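Tubulin-specific chaperone (PDB 4B6W) probably binds alpha-tubulin and microtubule plus ends as tubulin-binding cofactor B, a chaperone of which this chain is the ubiquitin-like domain. Local coordinates at residues His37-Pro41 with Val80-Gln84; Gln48-Asp52 with Cys72-Phe76. The contacts are given in a common frame with arbitrary orientation. Numbering follows the deposited sequence.

Both contacts tie loops to the paired strands 45-50 and 77-82 of the ubiquitin-like sheet, on opposite sides of the domain centre, with about 19 Å between contact centres. Contact 1 joins the loop after helix 27-35 to the end of strand 77-82; contact 2 joins the end of strand 45-50 to the turn that leads into strand 77-82, and is nested in sequence within the loop closed by contact 1. Each is partly buried, running from buried residues (Phe38, Thr40 and Val80; Leu49, Asp51 and Cys72) to exposed ones such as Gln84 and Asp52. Their chemistry differs: in contact 1 a threonine-aspartate hydrogen bond joins the segments, whereas contact 2 relies on an aromatic ring, a CH-pi interaction and van der Waals packing.

Contact 1. Residues His37-Pro41 with Val80-Gln84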
ATOM      1  N   HIS A  37       9.660  -0.385   6.022  1.00 34.52           N
ATOM      2  CA  HIS A  37       9.785   1.072   5.935  1.00 35.36           C
ATOM      3  C   HIS A  37       9.097   1.839   7.068  1.00 36.07           C
ATOM      4  O   HIS A  37       9.661   2.775   7.588  1.00 38.19           O
ATOM      5  CB  HIS A  37       9.228   1.576   4.590  1.00 33.39           C
ATOM      6  CG  HIS A  37       9.897   0.968   3.392  1.00 33.01           C
ATOM      7  ND1 HIS A  37      11.176   1.305   3.003  1.00 34.80           N
ATOM      8  CD2 HIS A  37       9.472   0.027   2.519  1.00 31.97           C
ATOM      9  CE1 HIS A  37      11.495   0.612   1.924  1.00 34.37           C
ATOM     10  NE2 HIS A  37      10.477  -0.169   1.607  1.00 32.27           N
ATOM     11  N   PHE A  38       7.878   1.463   7.427  1.00 35.64           N
ATOM     12  CA  PHE A  38       7.118   2.246   8.402  1.00 37.97           C
ATOM     13  C   PHE A  38       6.984   1.616   9.798  1.00 40.97           C
ATOM     14  O   PHE A  38       6.956   2.351  10.811  1.00 44.15           O
ATOM     15  CB  PHE A  38       5.767   2.660   7.823  1.00 36.94           C
ATOM     16  CG  PHE A  38       5.890   3.500   6.570  1.00 35.77           C
ATOM     17  CD1 PHE A  38       6.853   4.499   6.457  1.00 38.36           C
ATOM     18  CD2 PHE A  38       5.065   3.298   5.513  1.00 34.17           C
ATOM     19  CE1 PHE A  38       6.972   5.268   5.266  1.00 37.43           C
ATOM     20  CE2 PHE A  38       5.187   4.075   4.360  1.00 34.10           C
ATOM     21  CZ  PHE A  38       6.147   5.060   4.258  1.00 34.79           C
ATOM     22  N   ALA A  39       6.944   0.291   9.867  1.00 40.96           N
ATOM     23  CA  ALA A  39       7.047  -0.417  11.151  1.00 44.48           C
ATOM     24  C   ALA A  39       5.779  -0.311  11.993  1.00 45.28           C
ATOM     25  O   ALA A  39       5.854  -0.386  13.203  1.00 48.04           O
ATOM     26  CB  ALA A  39       8.295   0.060  11.974  1.00 46.34           C
ATOM     27  N   THR A  40       4.634  -0.102  11.331  1.00 44.76           N
ATOM     28  CA  THR A  40       3.309  -0.393  11.892  1.00 44.89           C
ATOM     29  C   THR A  40       3.165  -1.895  11.772  1.00 44.00           C
ATOM     30  O   THR A  40       3.430  -2.424  10.693  1.00 42.17           O
ATOM     31  CB  THR A  40       2.144   0.232  11.042  1.00 43.25           C
ATOM     32  OG1 THR A  40       2.327   1.644  10.912  1.00 43.38           O
ATOM     33  CG2 THR A  40       0.765  -0.029  11.700  1.00 44.67           C
ATOM     34  N   PRO A  41       2.743  -2.591  12.847  1.00 45.46           N
ATOM     35  CA  PRO A  41       2.396  -3.997  12.617  1.00 45.36           C
ATOM     36  C   PRO A  41       1.327  -4.129  11.517  1.00 42.19           C
ATOM     37  O   PRO A  41       0.381  -3.370  11.498  1.00 40.76           O
ATOM     38  CB  PRO A  41       1.842  -4.470  13.963  1.00 48.74           C
ATOM     39  CG  PRO A  41       2.302  -3.472  14.960  1.00 50.98           C
ATOM     40  CD  PRO A  41       2.463  -2.168  14.231  1.00 48.31           C
ATOM     41  N   VAL A  80      -0.581   4.119   3.610  1.00 26.65           N
ATOM     42  CA  VAL A  80      -0.717   3.236   4.765  1.00 27.32           C
ATOM     43  C   VAL A  80      -1.457   3.937   5.927  1.00 28.21           C
ATOM     44  O   VAL A  80      -0.941   4.893   6.510  1.00 28.93           O
ATOM     45  CB  VAL A  80       0.684   2.725   5.217  1.00 27.94           C
ATOM     46  CG1 VAL A  80       0.572   1.789   6.398  1.00 28.68           C
ATOM     47  CG2 VAL A  80       1.398   2.059   4.035  1.00 27.40           C
ATOM     48  N   VAL A  81      -2.661   3.465   6.250  1.00 27.85           N
ATOM     49  CA  VAL A  81      -3.404   4.022   7.348  1.00 29.69           C
ATOM     50  C   VAL A  81      -3.076   3.222   8.611  1.00 31.59           C
ATOM     51  O   VAL A  81      -3.203   2.014   8.638  1.00 31.50           O
ATOM     52  CB  VAL A  81      -4.924   4.057   7.075  1.00 30.25           C
ATOM     53  CG1 VAL A  81      -5.625   4.850   8.184  1.00 31.70           C
ATOM     54  CG2 VAL A  81      -5.208   4.665   5.715  1.00 28.26           C
ATOM     55  N   ASP A  82      -2.612   3.926   9.634  1.00 33.88           N
ATOM     56  CA  ASP A  82      -2.093   3.335  10.849  1.00 37.34           C
ATOM     57  C   ASP A  82      -3.205   3.299  11.893  1.00 40.66           C
ATOM     58  O   ASP A  82      -3.681   4.357  12.334  1.00 41.82           O
ATOM     59  CB  ASP A  82      -0.908   4.156  11.369  1.00 39.10           C
ATOM     60  CG  ASP A  82      -0.151   3.461  12.509  1.00 42.64           C
ATOM     61  OD1 ASP A  82      -0.796   3.023  13.466  1.00 45.22           O
ATOM     62  OD2 ASP A  82       1.097   3.342  12.455  1.00 44.61           O
ATOM     63  N   LEU A  83      -3.596   2.088  12.287  1.00 43.05           N
ATOM     64  CA  LEU A  83      -4.652   1.867  13.287  1.00 48.04           C
ATOM     65  C   LEU A  83      -4.145   1.402  14.675  1.00 52.75           C
ATOM     66  O   LEU A  83      -4.962   1.050  15.539  1.00 55.21           O
ATOM     67  CB  LEU A  83      -5.648   0.820  12.766  1.00 48.45           C
ATOM     68  CG  LEU A  83      -6.608   1.203  11.633  1.00 46.89           C
ATOM     69  CD1 LEU A  83      -5.880   1.501  10.365  1.00 43.70           C
ATOM     70  CD2 LEU A  83      -7.627   0.066  11.410  1.00 48.92           C
ATOM     71  N   GLN A  84      -2.829   1.400  14.910  1.00 55.28           N
ATOM     72  CA  GLN A  84      -2.313   0.751  16.121  1.00 62.89           C
ATOM     73  C   GLN A  84      -2.659   1.584  17.350  1.00 69.03           C
ATOM     74  O   GLN A  84      -2.539   2.803  17.320  1.00 66.70           O
ATOM     75  CB  GLN A  84      -0.811   0.399  16.034  1.00 61.65           C
ATOM     76  CG  GLN A  84       0.193   1.539  16.117  1.00 61.33           C
ATOM     77  CD  GLN A  84       1.643   1.062  15.916  1.00 60.52           C
ATOM     78  OE1 GLN A  84       2.217   0.400  16.781  1.00 62.20           O
ATOM     79  NE2 GLN A  84       2.237   1.418  14.778  1.00 57.83           N
TER
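One short hydrogen bond joins the two segments: Thr40 OG1 donates to Asp82 OD2 at 2.6 Å. The carboxylate is also bonded within its own segment. Asp82 OD1 accepts from Gln84 N at 3.0 Å, forming an Asx turn just where strand 77-82 ends, and Gln84 NE2 donates to Asp82 OD2 at 3.2 Å. Thr40 OG1 is also hydrogen-bonded to His9 NE2, so the end of strand 2-9 joins the same polar cluster.

Van der Waals contacts flank this cluster. On the exposed side the Gln84 side chain folds back over the loop, its NE2 3.6 Å from Thr40 CA and its OE1 3.6 Å from Pro41 CD. On the buried side the CA-to-CB bonds of Phe38 and Val80 each point toward the opposite segment, and Val80 CG2 lies at the edge of the phenyl ring, 4.1 Å from Phe38 CD2. Phe38 also stacks with the His9 ring and touches Leu7 and Val16, while Val80 packs on Met45 and Leu47; the pair thus joins the side chains of strands 2-9, 15-22 and 45-50 in the interior at this end of the sheet.

Together these interactions fasten the loop that follows helix 27-35 to the end of a strand in the middle of the sheet, in the beta-grasp fold of ubiquitin-like domains.

Contact 2. Residues Gln48-Asp52 with Cys72-Phe76; sequences QLIDD and CRDEF
Strand 45-50 is extended through Leu49 and Ile50; the chain stays extended at Asp51, past the strand end, and bends at Asp52, while Arg73-Phe76 form a type II beta turn with Glu75 at positive phi (81°/8°) and a weak Phe76 N to Arg73 O hydrogen bond of 3.4 Å. The nearest CA atoms are those of Asp51 and Phe76, 4.4 Å apart, and the carbonyl oxygen Ile50 O comes to 3.5 Å from Phe76 CA.

Phe76 (chi1 -85°, chi2 31°) lays its ring against the departing strand. Asp51 CA sits over one face, 3.7 Å from the Phe76 ring centroid and 9° off the normal, a CH-pi contact, with Asp51 CB 3.5 Å from Phe76 CZ. The p rotamer of Asp51 (chi1 84°) carries its carboxylate away, OD1 accepting from Arg53 N and Ile55 N. Leu49 (t, p) places CG at the ring edge, 4.0 Å from Phe76 CD2, and CD1 3.7 Å from SG of Cys72 (chi1 t). Asp52 (chi1 53°) brings CB to 3.5 Å from Glu75 O and OD1 to 3.7 Å from Phe76 CE1.

Here an aromatic residue closes a beta turn onto the end of the neighbouring antiparallel strand, at the entry to strand 77-82 in the beta-grasp sheet of this ubiquitin-like domain.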
ATOM      1  N   GLN A  48      -4.720   1.963   1.367  1.00 24.25           N
ATOM      2  CA  GLN A  48      -5.550   2.771   0.482  1.00 23.98           C
ATOM      3  C   GLN A  48      -4.812   2.912  -0.870  1.00 23.02           C
ATOM      4  O   GLN A  48      -3.658   3.312  -0.886  1.00 22.41           O
ATOM      5  CB  GLN A  48      -5.737   4.169   1.123  1.00 24.19           C
ATOM      6  CG  GLN A  48      -6.590   5.144   0.308  1.00 24.48           C
ATOM      7  CD  GLN A  48      -6.624   6.528   0.897  1.00 25.07           C
ATOM      8  OE1 GLN A  48      -6.016   6.803   1.930  1.00 25.20           O
ATOM      9  NE2 GLN A  48      -7.329   7.427   0.226  1.00 26.05           N
ATOM     10  N   LEU A  49      -5.459   2.594  -1.983  1.00 22.91           N
ATOM     11  CA  LEU A  49      -4.818   2.706  -3.294  1.00 22.40           C
ATOM     12  C   LEU A  49      -5.333   4.006  -3.884  1.00 23.46           C
ATOM     13  O   LEU A  49      -6.549   4.214  -4.000  1.00 23.84           O
ATOM     14  CB  LEU A  49      -5.144   1.510  -4.216  1.00 22.72           C
ATOM     15  CG  LEU A  49      -4.390   1.456  -5.567  1.00 22.54           C
ATOM     16  CD1 LEU A  49      -2.882   1.336  -5.363  1.00 20.99           C
ATOM     17  CD2 LEU A  49      -4.939   0.364  -6.528  1.00 23.23           C
ATOM     18  N   ILE A  50      -4.392   4.906  -4.188  1.00 23.89           N
ATOM     19  CA  ILE A  50      -4.688   6.188  -4.790  1.00 25.12           C
ATOM     20  C   ILE A  50      -4.060   6.190  -6.177  1.00 26.30           C
ATOM     21  O   ILE A  50      -2.938   5.779  -6.349  1.00 25.91           O
ATOM     22  CB  ILE A  50      -4.118   7.341  -3.946  1.00 24.93           C
ATOM     23  CG1 ILE A  50      -4.613   7.251  -2.486  1.00 25.01           C
ATOM     24  CG2 ILE A  50      -4.513   8.712  -4.546  1.00 26.01           C
ATOM     25  CD1 ILE A  50      -3.692   7.956  -1.444  1.00 23.42           C
ATOM     26  N   ASP A  51      -4.776   6.633  -7.191  1.00 29.33           N
ATOM     27  CA  ASP A  51      -4.122   6.770  -8.484  1.00 31.76           C
ATOM     28  C   ASP A  51      -3.223   8.018  -8.548  1.00 32.01           C
ATOM     29  O   ASP A  51      -3.099   8.788  -7.591  1.00 30.64           O
ATOM     30  CB  ASP A  51      -5.144   6.704  -9.624  1.00 35.20           C
ATOM     31  CG  ASP A  51      -5.809   8.029  -9.922  1.00 37.78           C
ATOM     32  OD1 ASP A  51      -5.583   8.991  -9.162  1.00 38.80           O
ATOM     33  OD2 ASP A  51      -6.554   8.095 -10.939  1.00 41.32           O
ATOM     34  N   ASP A  52      -2.576   8.177  -9.689  1.00 34.18           N
ATOM     35  CA  ASP A  52      -1.661   9.303  -9.930  1.00 35.86           C
ATOM     36  C   ASP A  52      -2.342  10.667 -10.107  1.00 37.21           C
ATOM     37  O   ASP A  52      -1.669  11.673 -10.217  1.00 38.64           O
ATOM     38  CB  ASP A  52      -0.808   9.004 -11.164  1.00 37.80           C
ATOM     39  CG  ASP A  52      -1.644   8.639 -12.381  1.00 40.57           C
ATOM     40  OD1 ASP A  52      -2.735   8.058 -12.218  1.00 40.22           O
ATOM     41  OD2 ASP A  52      -1.212   8.918 -13.521  1.00 43.56           O
ATOM     42  N   CYS A  72      -4.231  -1.808  -9.957  1.00 33.25           N
ATOM     43  CA  CYS A  72      -3.076  -0.957  -9.705  1.00 32.39           C
ATOM     44  C   CYS A  72      -2.196  -0.769 -10.954  1.00 33.54           C
ATOM     45  O   CYS A  72      -2.031  -1.694 -11.757  1.00 34.37           O
ATOM     46  CB  CYS A  72      -2.270  -1.501  -8.553  1.00 30.86           C
ATOM     47  SG  CYS A  72      -0.973  -0.400  -8.000  1.00 30.11           S
ATOM     48  N   ARG A  73      -1.672   0.446 -11.122  1.00 33.56           N
ATOM     49  CA  ARG A  73      -0.855   0.793 -12.275  1.00 35.99           C
ATOM     50  C   ARG A  73       0.387   1.502 -11.797  1.00 33.99           C
ATOM     51  O   ARG A  73       0.483   1.882 -10.625  1.00 31.72           O
ATOM     52  CB  ARG A  73      -1.597   1.712 -13.248  1.00 40.23           C
ATOM     53  CG  ARG A  73      -2.985   1.232 -13.717  1.00 45.15           C
ATOM     54  CD  ARG A  73      -2.951  -0.074 -14.521  1.00 49.52           C
ATOM     55  NE  ARG A  73      -4.287  -0.470 -14.980  1.00 53.60           N
ATOM     56  CZ  ARG A  73      -4.941   0.109 -15.993  1.00 59.67           C
ATOM     57  NH1 ARG A  73      -4.402   1.132 -16.676  1.00 61.68           N
ATOM     58  NH2 ARG A  73      -6.156  -0.327 -16.331  1.00 62.93           N
ATOM     59  N   ASP A  74       1.338   1.695 -12.708  1.00 34.47           N
ATOM     60  CA  ASP A  74       2.528   2.461 -12.386  1.00 34.02           C
ATOM     61  C   ASP A  74       2.132   3.875 -11.956  1.00 33.61           C
ATOM     62  O   ASP A  74       1.194   4.474 -12.512  1.00 34.12           O
ATOM     63  CB  ASP A  74       3.480   2.540 -13.579  1.00 36.37           C
ATOM     64  CG  ASP A  74       4.168   1.230 -13.871  1.00 36.62           C
ATOM     65  OD1 ASP A  74       4.811   0.669 -12.994  1.00 35.74           O
ATOM     66  OD2 ASP A  74       4.078   0.737 -15.002  1.00 40.05           O
ATOM     67  N   GLU A  75       2.857   4.381 -10.964  1.00 31.97           N
ATOM     68  CA  GLU A  75       2.776   5.761 -10.492  1.00 32.31           C
ATOM     69  C   GLU A  75       1.614   5.988  -9.544  1.00 29.81           C
ATOM     70  O   GLU A  75       1.341   7.116  -9.141  1.00 30.11           O
ATOM     71  CB  GLU A  75       2.767   6.774 -11.651  1.00 35.84           C
ATOM     72  CG  GLU A  75       3.649   6.420 -12.896  1.00 39.73           C
ATOM     73  CD  GLU A  75       5.098   6.056 -12.545  1.00 42.19           C
ATOM     74  OE1 GLU A  75       5.560   6.535 -11.471  1.00 41.46           O
ATOM     75  OE2 GLU A  75       5.778   5.311 -13.349  1.00 44.63           O
ATOM     76  N   PHE A  76       0.952   4.900  -9.165  1.00 28.36           N
ATOM     77  CA  PHE A  76      -0.113   4.907  -8.172  1.00 26.39           C
ATOM     78  C   PHE A  76       0.534   4.994  -6.796  1.00 25.90           C
ATOM     79  O   PHE A  76       1.739   4.776  -6.686  1.00 25.35           O
ATOM     80  CB  PHE A  76      -0.954   3.631  -8.261  1.00 25.47           C
ATOM     81  CG  PHE A  76      -2.064   3.681  -9.279  1.00 26.49           C
ATOM     82  CD1 PHE A  76      -1.949   4.423 -10.438  1.00 28.02           C
ATOM     83  CD2 PHE A  76      -3.207   2.931  -9.088  1.00 26.61           C
ATOM     84  CE1 PHE A  76      -2.974   4.443 -11.371  1.00 29.86           C
ATOM     85  CE2 PHE A  76      -4.233   2.925 -10.028  1.00 28.24           C
ATOM     86  CZ  PHE A  76      -4.116   3.686 -11.165  1.00 29.85           C
TER